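Local coordinates for protein membrane-bound lytic murein transglycosylase (Agrobacterium tumefaciens, PDB 2PNW) that probably cleaves the glycan strands of peptidoglycan between N-acetylmuramic acid and N-acetylglucosamine, as a lytic transglycosylase of the MltA family, at residues D23-T34 with K278-A286; L298-H309 with T351-L361. All coordinates share one frame; numbering follows the deposited sequence.

Overall arrangement
Both contacts build on the double-psi beta-barrel-like 3D domain, and strand 316-324 is what they share. Interaction 1 lays helix 28-39, from the N-terminal part of the chain, against the loop that leads into strand 286-288, with L28 and A31 reaching L319 and L321 of strand 316-324. Interaction 2 pairs strand 299-304 with strand 353-363; strand 299-304 also pairs with strand 316-324 along its other edge. The two centres lie about 16 Å apart, and the nearest atoms come within about 4 Å without touching. Along the chain the contacts follow in series. The sulfate, probably from the crystallisation liquor, sits at the K278 end of interaction 1.

Interaction 1: D23-T34 with K278-A286; sequences DDPRKLFPAMAT and KVPLVAGRA. With SO4 (sulfate ion), chain B.
D23 and R285 meet head-on in a salt bridge where the loop leading up to helix 28-39 meets the loop entering strand 286-288 of the 3D domain, a double-psi beta-barrel relative. The grip is end-on and two-pronged: R285 NH2 reaches D23 OD1 at 2.8 Å, and R285 NH1 reaches D23 OD2 at 3.0 Å, on the syn lone pair of that oxygen. Carboxylate and guanidinium are nearly coplanar, 11° apart. D23 CG stands opposite the backbone N (chi1 -168°), which turns the carboxylate to the arginine. L319 adds a second hold on both groups, its N donating to D23 OD2 and its O accepting from R285 NH1, which should restrict their rotation. D24 O lies over one guanidinium face, badly angled for a bond.

Just along the chain, D24 OD1 accepts from R26 N in an Asx turn, while the R26 side chain holds the same carboxylate side-on through NE and NH2.

L28 CD2 rests against CB and CD of R285, the side chains crossing at about a right angle, and A31 CB meets V282 CG2 at 4.1 Å.

At the far end, K278 NZ points to the sulfate, which K43 and R46 also bind. T34 OG1 comes up to V279 CB at 3.5 Å. That hydroxyl donates to A31 O within its own helix and accepts from a water, which also donates to P280 O at 2.8 Å.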
# COMPACT_ATOMS: atom_id res chain seq x y z
N ASP A 23 -11.72 -2.48 21.20
CA ASP A 23 -10.94 -1.64 20.27
C ASP A 23 -11.13 -0.15 20.57
O ASP A 23 -12.21 0.28 20.96
CB ASP A 23 -11.32 -1.94 18.82
CG ASP A 23 -10.35 -1.33 17.80
OD1 ASP A 23 -9.12 -1.30 18.06
OD2 ASP A 23 -10.82 -0.88 16.74
N ASP A 24 -10.05 0.63 20.41
CA ASP A 24 -10.10 2.07 20.56
C ASP A 24 -9.82 2.71 19.19
O ASP A 24 -8.66 2.92 18.84
CB ASP A 24 -9.05 2.56 21.57
CG ASP A 24 -8.97 4.09 21.66
OD1 ASP A 24 -9.78 4.79 21.00
OD2 ASP A 24 -8.08 4.61 22.37
N PRO A 25 -10.88 3.01 18.40
CA PRO A 25 -10.67 3.59 17.05
C PRO A 25 -10.54 5.13 16.98
O PRO A 25 -10.81 5.74 15.92
CB PRO A 25 -11.91 3.10 16.29
CG PRO A 25 -13.02 3.16 17.34
CD PRO A 25 -12.31 2.74 18.66
N ARG A 26 -10.11 5.76 18.07
CA ARG A 26 -10.02 7.23 18.09
C ARG A 26 -9.10 7.83 17.03
O ARG A 26 -9.38 8.92 16.54
CB ARG A 26 -9.65 7.78 19.49
CG ARG A 26 -10.87 7.90 20.38
CD ARG A 26 -10.50 8.41 21.79
NE ARG A 26 -9.63 7.46 22.47
CZ ARG A 26 -9.09 7.67 23.67
NH1 ARG A 26 -9.37 8.77 24.35
NH2 ARG A 26 -8.29 6.75 24.19
N LYS A 27 -8.03 7.13 16.65
CA LYS A 27 -7.11 7.65 15.61
C LYS A 27 -7.75 7.72 14.22
O LYS A 27 -7.20 8.37 13.31
CB LYS A 27 -5.84 6.82 15.52
CG LYS A 27 -4.91 6.98 16.71
CD LYS A 27 -3.63 6.19 16.49
CE LYS A 27 -2.75 6.29 17.74
NZ LYS A 27 -1.41 5.68 17.51
N LEU A 28 -8.89 7.07 14.05
CA LEU A 28 -9.58 7.10 12.75
C LEU A 28 -10.27 8.41 12.50
O LEU A 28 -10.59 8.71 11.37
CB LEU A 28 -10.61 5.98 12.64
CG LEU A 28 -10.10 4.55 12.81
CD1 LEU A 28 -11.17 3.62 12.27
CD2 LEU A 28 -8.76 4.28 12.11
N PHE A 29 -10.51 9.21 13.55
CA PHE A 29 -11.24 10.45 13.37
C PHE A 29 -10.42 11.55 12.68
O PHE A 29 -10.91 12.13 11.67
CB PHE A 29 -11.90 10.86 14.70
CG PHE A 29 -13.07 9.99 15.04
CD1 PHE A 29 -12.87 8.72 15.59
CD2 PHE A 29 -14.36 10.39 14.73
CE1 PHE A 29 -13.94 7.89 15.87
CE2 PHE A 29 -15.45 9.55 15.00
CZ PHE A 29 -15.24 8.30 15.58
N PRO A 30 -9.17 11.79 13.13
CA PRO A 30 -8.35 12.66 12.30
C PRO A 30 -8.13 12.13 10.88
O PRO A 30 -8.02 12.91 9.95
CB PRO A 30 -7.00 12.71 13.03
CG PRO A 30 -7.32 12.38 14.45
CD PRO A 30 -8.46 11.37 14.36
N ALA A 31 -7.99 10.81 10.72
CA ALA A 31 -7.78 10.25 9.38
C ALA A 31 -9.02 10.51 8.51
O ALA A 31 -8.89 10.88 7.34
CB ALA A 31 -7.48 8.75 9.46
N MET A 32 -10.21 10.30 9.07
CA MET A 32 -11.47 10.59 8.34
C MET A 32 -11.55 12.08 7.97
O MET A 32 -12.00 12.45 6.87
CB MET A 32 -12.70 10.17 9.17
CG MET A 32 -13.00 8.63 9.18
SD MET A 32 -14.67 8.18 9.87
CE MET A 32 -14.31 8.65 11.57
N ALA A 33 -11.11 12.96 8.87
CA ALA A 33 -11.03 14.40 8.53
C ALA A 33 -10.08 14.69 7.34
O ALA A 33 -10.36 15.57 6.50
CB ALA A 33 -10.63 15.23 9.79
N THR A 34 -8.96 13.96 7.24
CA THR A 34 -8.06 14.20 6.12
C THR A 34 -8.71 13.72 4.81
O THR A 34 -8.52 14.35 3.76
CB THR A 34 -6.64 13.52 6.27
OG1 THR A 34 -6.78 12.09 6.31
CG2 THR A 34 -5.96 13.97 7.54
N LYS A 278 -4.40 9.32 -1.11
CA LYS A 278 -3.92 10.70 -1.14
C LYS A 278 -3.87 11.40 0.22
O LYS A 278 -3.77 12.63 0.28
CB LYS A 278 -4.72 11.55 -2.17
CG LYS A 278 -4.86 10.91 -3.53
CD LYS A 278 -3.48 10.61 -4.13
CE LYS A 278 -3.49 10.60 -5.66
NZ LYS A 278 -4.67 9.90 -6.19
N VAL A 279 -3.92 10.61 1.29
CA VAL A 279 -3.82 11.11 2.68
C VAL A 279 -2.73 10.31 3.43
O VAL A 279 -2.36 9.20 3.00
CB VAL A 279 -5.17 11.02 3.43
CG1 VAL A 279 -6.27 11.87 2.73
CG2 VAL A 279 -5.63 9.58 3.60
N PRO A 280 -2.18 10.89 4.53
CA PRO A 280 -1.13 10.17 5.28
C PRO A 280 -1.66 8.88 5.88
O PRO A 280 -2.79 8.83 6.40
CB PRO A 280 -0.77 11.14 6.41
CG PRO A 280 -1.28 12.51 5.94
CD PRO A 280 -2.47 12.23 5.09
N LEU A 281 -0.84 7.83 5.81
CA LEU A 281 -1.19 6.58 6.48
C LEU A 281 -1.04 6.70 7.98
O LEU A 281 -0.31 7.56 8.47
CB LEU A 281 -0.29 5.45 5.95
CG LEU A 281 -0.40 5.20 4.44
CD1 LEU A 281 0.31 3.89 4.09
CD2 LEU A 281 -1.84 5.17 3.94
N VAL A 282 -1.71 5.84 8.72
CA VAL A 282 -1.65 5.89 10.19
C VAL A 282 -1.17 4.51 10.64
O VAL A 282 -1.83 3.50 10.34
CB VAL A 282 -3.05 6.11 10.80
CG1 VAL A 282 -2.98 6.09 12.34
CG2 VAL A 282 -3.68 7.43 10.28
N ALA A 283 -0.03 4.47 11.32
CA ALA A 283 0.55 3.21 11.77
C ALA A 283 -0.47 2.37 12.52
O ALA A 283 -1.12 2.87 13.46
CB ALA A 283 1.78 3.47 12.67
N GLY A 284 -0.62 1.12 12.09
CA GLY A 284 -1.49 0.16 12.75
C GLY A 284 -2.97 0.34 12.43
O GLY A 284 -3.78 -0.47 12.84
N ARG A 285 -3.33 1.38 11.67
CA ARG A 285 -4.75 1.65 11.41
C ARG A 285 -5.11 1.83 9.93
O ARG A 285 -6.27 2.01 9.61
CB ARG A 285 -5.22 2.89 12.20
CG ARG A 285 -5.22 2.71 13.73
CD ARG A 285 -6.43 1.91 14.16
NE ARG A 285 -6.28 1.46 15.54
CZ ARG A 285 -7.25 0.90 16.26
NH1 ARG A 285 -8.46 0.72 15.73
NH2 ARG A 285 -6.99 0.50 17.51
N ALA A 286 -4.10 1.85 9.06
CA ALA A 286 -4.32 1.94 7.63
C ALA A 286 -4.15 0.58 6.95
O ALA A 286 -3.15 -0.12 7.17
CB ALA A 286 -3.36 2.95 6.99
S SO4 B . -5.19 8.83 -9.09
O1 SO4 B . -3.73 8.96 -9.18
O2 SO4 B . -5.74 9.91 -8.28
O3 SO4 B . -5.77 8.89 -10.43
O4 SO4 B . -5.54 7.54 -8.46
O HOH W 1 -4.76 10.41 7.50

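Interaction 2: L298-H309 with T351-L361; sequences LPFFIHAPTLTH and TVRNEADFYIL
F301 and Y359 are joined through both their backbone groups: F301 N donates to Y359 O at 2.7 Å, and Y359 N returns a bond to F301 O at 3.0 Å, in the carbonyl plane. H303 and D357 repeat this two-way pairing, with H303 N on D357 O and D357 N on H303 O. On the other side of the F301-Y359 pair, L361 N donates to P299 O with an N-H...O angle of 172°. L361 O is buried here and has no partner in the model.

Between these hydrogen-bonded pairs sit the non-hydrogen-bonded pairs F300 with I360 and I302 with F358. Backbone hydrogen bonds tie F300 to M320 and I302 to R318 of strand 316-324, on the other edge. Strand 299-304 is thus an inner strand of the 3D domain's double-psi-type barrel, antiparallel to strand 353-363.

The face bearing F300, I302, F358 and I360 is apolar. I302 CD1 stands over the centre of the F358 ring, 3.5 Å from its centroid, a CH-pi contact; I302 CG1 lies opposite the carbonyl carbon (chi1 -56°), and the further bend at chi2 (-59°) sets CD1 above the ring. I360 CG1 makes a similar contact toward the rim of the F300 ring. On the other face, F301 and Y359 run side by side, their CD2 atoms 4.1 Å apart, Y359 CD2 at the edge of the F301 ring.

Past A304, where strand 299-304 ends, side chains and waters take over. N354 ND2 donates to T306 OG1 at 2.9 Å, in the amide plane, while N354 OD1 accepts from R353 N. One water links T306 OG1 to E355 N; another accepts from T306 N and donates to E355 O at 2.6 Å.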
# COMPACT_ATOMS: atom_id res chain seq x y z
N LEU A 298 -13.18 3.64 3.33
CA LEU A 298 -14.17 2.89 4.09
C LEU A 298 -13.53 2.16 5.28
O LEU A 298 -12.38 1.73 5.17
CB LEU A 298 -14.86 1.87 3.19
CG LEU A 298 -15.89 2.54 2.28
CD1 LEU A 298 -16.24 1.59 1.18
CD2 LEU A 298 -17.12 2.90 3.13
N PRO A 299 -14.25 2.05 6.41
CA PRO A 299 -13.72 1.31 7.55
C PRO A 299 -13.84 -0.20 7.36
O PRO A 299 -14.86 -0.68 6.84
CB PRO A 299 -14.60 1.77 8.75
CG PRO A 299 -15.46 2.91 8.20
CD PRO A 299 -15.57 2.64 6.72
N PHE A 300 -12.80 -0.92 7.78
CA PHE A 300 -12.80 -2.37 7.78
C PHE A 300 -12.40 -2.83 9.17
O PHE A 300 -11.36 -2.38 9.68
CB PHE A 300 -11.74 -2.93 6.80
CG PHE A 300 -12.13 -2.83 5.33
CD1 PHE A 300 -12.51 -3.98 4.63
CD2 PHE A 300 -12.09 -1.61 4.66
CE1 PHE A 300 -12.85 -3.90 3.26
CE2 PHE A 300 -12.46 -1.51 3.31
CZ PHE A 300 -12.83 -2.66 2.60
N PHE A 301 -13.20 -3.72 9.77
CA PHE A 301 -12.78 -4.38 11.01
C PHE A 301 -12.09 -5.69 10.66
O PHE A 301 -12.68 -6.54 9.97
CB PHE A 301 -13.96 -4.61 11.96
CG PHE A 301 -13.54 -5.08 13.34
CD1 PHE A 301 -13.15 -4.17 14.32
CD2 PHE A 301 -13.53 -6.44 13.65
CE1 PHE A 301 -12.74 -4.61 15.59
CE2 PHE A 301 -13.13 -6.88 14.90
CZ PHE A 301 -12.74 -5.97 15.87
N ILE A 302 -10.85 -5.86 11.11
CA ILE A 302 -10.04 -7.00 10.72
C ILE A 302 -9.78 -7.84 11.95
O ILE A 302 -9.30 -7.33 12.96
CB ILE A 302 -8.69 -6.56 10.06
CG1 ILE A 302 -8.94 -5.63 8.85
CG2 ILE A 302 -7.82 -7.77 9.71
CD1 ILE A 302 -9.78 -6.26 7.77
N HIS A 303 -10.14 -9.12 11.87
CA HIS A 303 -9.94 -10.05 12.98
C HIS A 303 -9.00 -11.16 12.54
O HIS A 303 -9.36 -11.98 11.69
CB HIS A 303 -11.29 -10.64 13.45
CG HIS A 303 -11.16 -11.61 14.57
ND1 HIS A 303 -11.81 -12.83 14.58
CD2 HIS A 303 -10.45 -11.56 15.72
CE1 HIS A 303 -11.51 -13.49 15.69
NE2 HIS A 303 -10.68 -12.74 16.40
N ALA A 304 -7.79 -11.17 13.10
CA ALA A 304 -6.75 -12.14 12.71
C ALA A 304 -6.19 -12.74 13.98
O ALA A 304 -5.14 -12.31 14.47
CB ALA A 304 -5.64 -11.47 11.88
N PRO A 305 -6.90 -13.73 14.55
CA PRO A 305 -6.56 -14.22 15.88
C PRO A 305 -5.18 -14.89 15.98
O PRO A 305 -4.56 -14.82 17.04
CB PRO A 305 -7.70 -15.19 16.21
CG PRO A 305 -8.20 -15.65 14.90
CD PRO A 305 -8.07 -14.44 14.00
N THR A 306 -4.68 -15.48 14.90
CA THR A 306 -3.31 -16.04 14.90
C THR A 306 -2.21 -14.96 14.85
O THR A 306 -1.03 -15.25 15.06
CB THR A 306 -3.06 -17.07 13.76
OG1 THR A 306 -3.17 -16.43 12.48
CG2 THR A 306 -4.04 -18.23 13.84
N LEU A 307 -2.61 -13.71 14.58
CA LEU A 307 -1.66 -12.60 14.52
C LEU A 307 -1.59 -11.90 15.86
O LEU A 307 -2.51 -11.16 16.24
CB LEU A 307 -2.07 -11.62 13.42
CG LEU A 307 -1.25 -10.34 13.19
CD1 LEU A 307 0.20 -10.64 12.84
CD2 LEU A 307 -1.94 -9.53 12.08
N THR A 308 -0.49 -12.12 16.58
CA THR A 308 -0.37 -11.69 17.97
C THR A 308 0.74 -10.68 18.21
O THR A 308 0.71 -9.97 19.21
CB THR A 308 -0.17 -12.90 18.91
OG1 THR A 308 1.00 -13.63 18.50
CG2 THR A 308 -1.37 -13.82 18.83
N HIS A 309 1.71 -10.59 17.30
CA HIS A 309 2.89 -9.77 17.55
C HIS A 309 2.72 -8.28 17.28
O HIS A 309 3.65 -7.50 17.53
CB HIS A 309 4.14 -10.36 16.86
CG HIS A 309 4.19 -10.14 15.38
ND1 HIS A 309 3.55 -10.97 14.49
CD2 HIS A 309 4.85 -9.23 14.64
CE1 HIS A 309 3.79 -10.56 13.26
NE2 HIS A 309 4.59 -9.51 13.32
N THR A 351 6.95 -10.51 8.98
CA THR A 351 6.45 -11.85 9.26
C THR A 351 4.91 -11.97 9.22
O THR A 351 4.36 -13.06 9.45
CB THR A 351 6.98 -12.37 10.62
OG1 THR A 351 6.57 -11.48 11.67
CG2 THR A 351 8.52 -12.48 10.60
N VAL A 352 4.20 -10.87 8.93
CA VAL A 352 2.74 -10.93 8.89
C VAL A 352 2.31 -11.69 7.65
O VAL A 352 2.68 -11.34 6.52
CB VAL A 352 2.06 -9.51 8.91
CG1 VAL A 352 0.52 -9.64 8.81
CG2 VAL A 352 2.47 -8.75 10.15
N ARG A 353 1.54 -12.75 7.87
CA ARG A 353 1.11 -13.64 6.80
C ARG A 353 0.06 -14.53 7.47
O ARG A 353 0.35 -15.66 7.88
CB ARG A 353 2.33 -14.43 6.27
CG ARG A 353 2.06 -15.39 5.13
CD ARG A 353 3.35 -15.91 4.44
NE ARG A 353 4.37 -16.47 5.34
CZ ARG A 353 4.37 -17.71 5.85
NH1 ARG A 353 3.39 -18.57 5.58
NH2 ARG A 353 5.37 -18.09 6.64
N ASN A 354 -1.16 -14.00 7.61
CA ASN A 354 -2.13 -14.60 8.54
C ASN A 354 -3.53 -14.62 7.99
O ASN A 354 -3.95 -13.68 7.27
CB ASN A 354 -2.17 -13.86 9.89
CG ASN A 354 -0.88 -14.00 10.70
OD1 ASN A 354 0.10 -13.29 10.47
ND2 ASN A 354 -0.90 -14.89 11.69
N GLU A 355 -4.27 -15.67 8.32
CA GLU A 355 -5.70 -15.73 8.02
C GLU A 355 -6.43 -14.64 8.78
O GLU A 355 -6.04 -14.29 9.90
CB GLU A 355 -6.28 -17.08 8.43
CG GLU A 355 -6.05 -18.18 7.43
CD GLU A 355 -6.68 -19.49 7.90
OE1 GLU A 355 -7.93 -19.57 7.96
OE2 GLU A 355 -5.92 -20.42 8.21
N ALA A 356 -7.48 -14.09 8.17
CA ALA A 356 -8.23 -13.01 8.80
C ALA A 356 -9.67 -13.01 8.34
O ALA A 356 -9.96 -13.38 7.22
CB ALA A 356 -7.58 -11.64 8.48
N ASP A 357 -10.57 -12.56 9.21
CA ASP A 357 -11.95 -12.29 8.82
C ASP A 357 -12.07 -10.79 8.56
O ASP A 357 -11.65 -9.99 9.40
CB ASP A 357 -12.94 -12.71 9.93
CG ASP A 357 -13.05 -14.25 10.10
OD1 ASP A 357 -12.76 -14.99 9.14
OD2 ASP A 357 -13.45 -14.70 11.20
N PHE A 358 -12.61 -10.42 7.40
CA PHE A 358 -12.82 -9.00 7.02
C PHE A 358 -14.28 -8.60 7.20
O PHE A 358 -15.17 -9.30 6.72
CB PHE A 358 -12.47 -8.81 5.53
CG PHE A 358 -11.00 -8.60 5.27
CD1 PHE A 358 -10.05 -9.47 5.80
CD2 PHE A 358 -10.58 -7.54 4.47
CE1 PHE A 358 -8.69 -9.28 5.56
CE2 PHE A 358 -9.22 -7.34 4.20
CZ PHE A 358 -8.27 -8.21 4.75
N TYR A 359 -14.55 -7.49 7.89
CA TYR A 359 -15.91 -6.95 7.97
C TYR A 359 -15.83 -5.51 7.50
O TYR A 359 -15.01 -4.75 8.00
CB TYR A 359 -16.47 -6.98 9.41
CG TYR A 359 -16.42 -8.31 10.14
CD1 TYR A 359 -17.55 -9.13 10.21
CD2 TYR A 359 -15.24 -8.74 10.76
CE1 TYR A 359 -17.51 -10.35 10.87
CE2 TYR A 359 -15.19 -9.98 11.43
CZ TYR A 359 -16.33 -10.77 11.48
OH TYR A 359 -16.30 -11.98 12.17
N ILE A 360 -16.67 -5.12 6.55
CA ILE A 360 -16.68 -3.74 6.07
C ILE A 360 -17.83 -2.98 6.75
O ILE A 360 -18.92 -3.55 7.00
CB ILE A 360 -16.75 -3.66 4.49
CG1 ILE A 360 -16.55 -2.22 4.00
CG2 ILE A 360 -18.06 -4.25 3.95
CD1 ILE A 360 -16.47 -2.12 2.45
N LEU A 361 -17.60 -1.72 7.10
CA LEU A 361 -18.65 -0.92 7.71
C LEU A 361 -19.20 0.01 6.64
O LEU A 361 -18.47 0.88 6.15
CB LEU A 361 -18.15 -0.13 8.92
CG LEU A 361 -17.48 -0.83 10.11
CD1 LEU A 361 -17.38 0.15 11.29
CD2 LEU A 361 -18.23 -2.07 10.54
O HOH W 2 -3.03 -17.67 10.01
O HOH W 3 -5.65 -15.66 12.06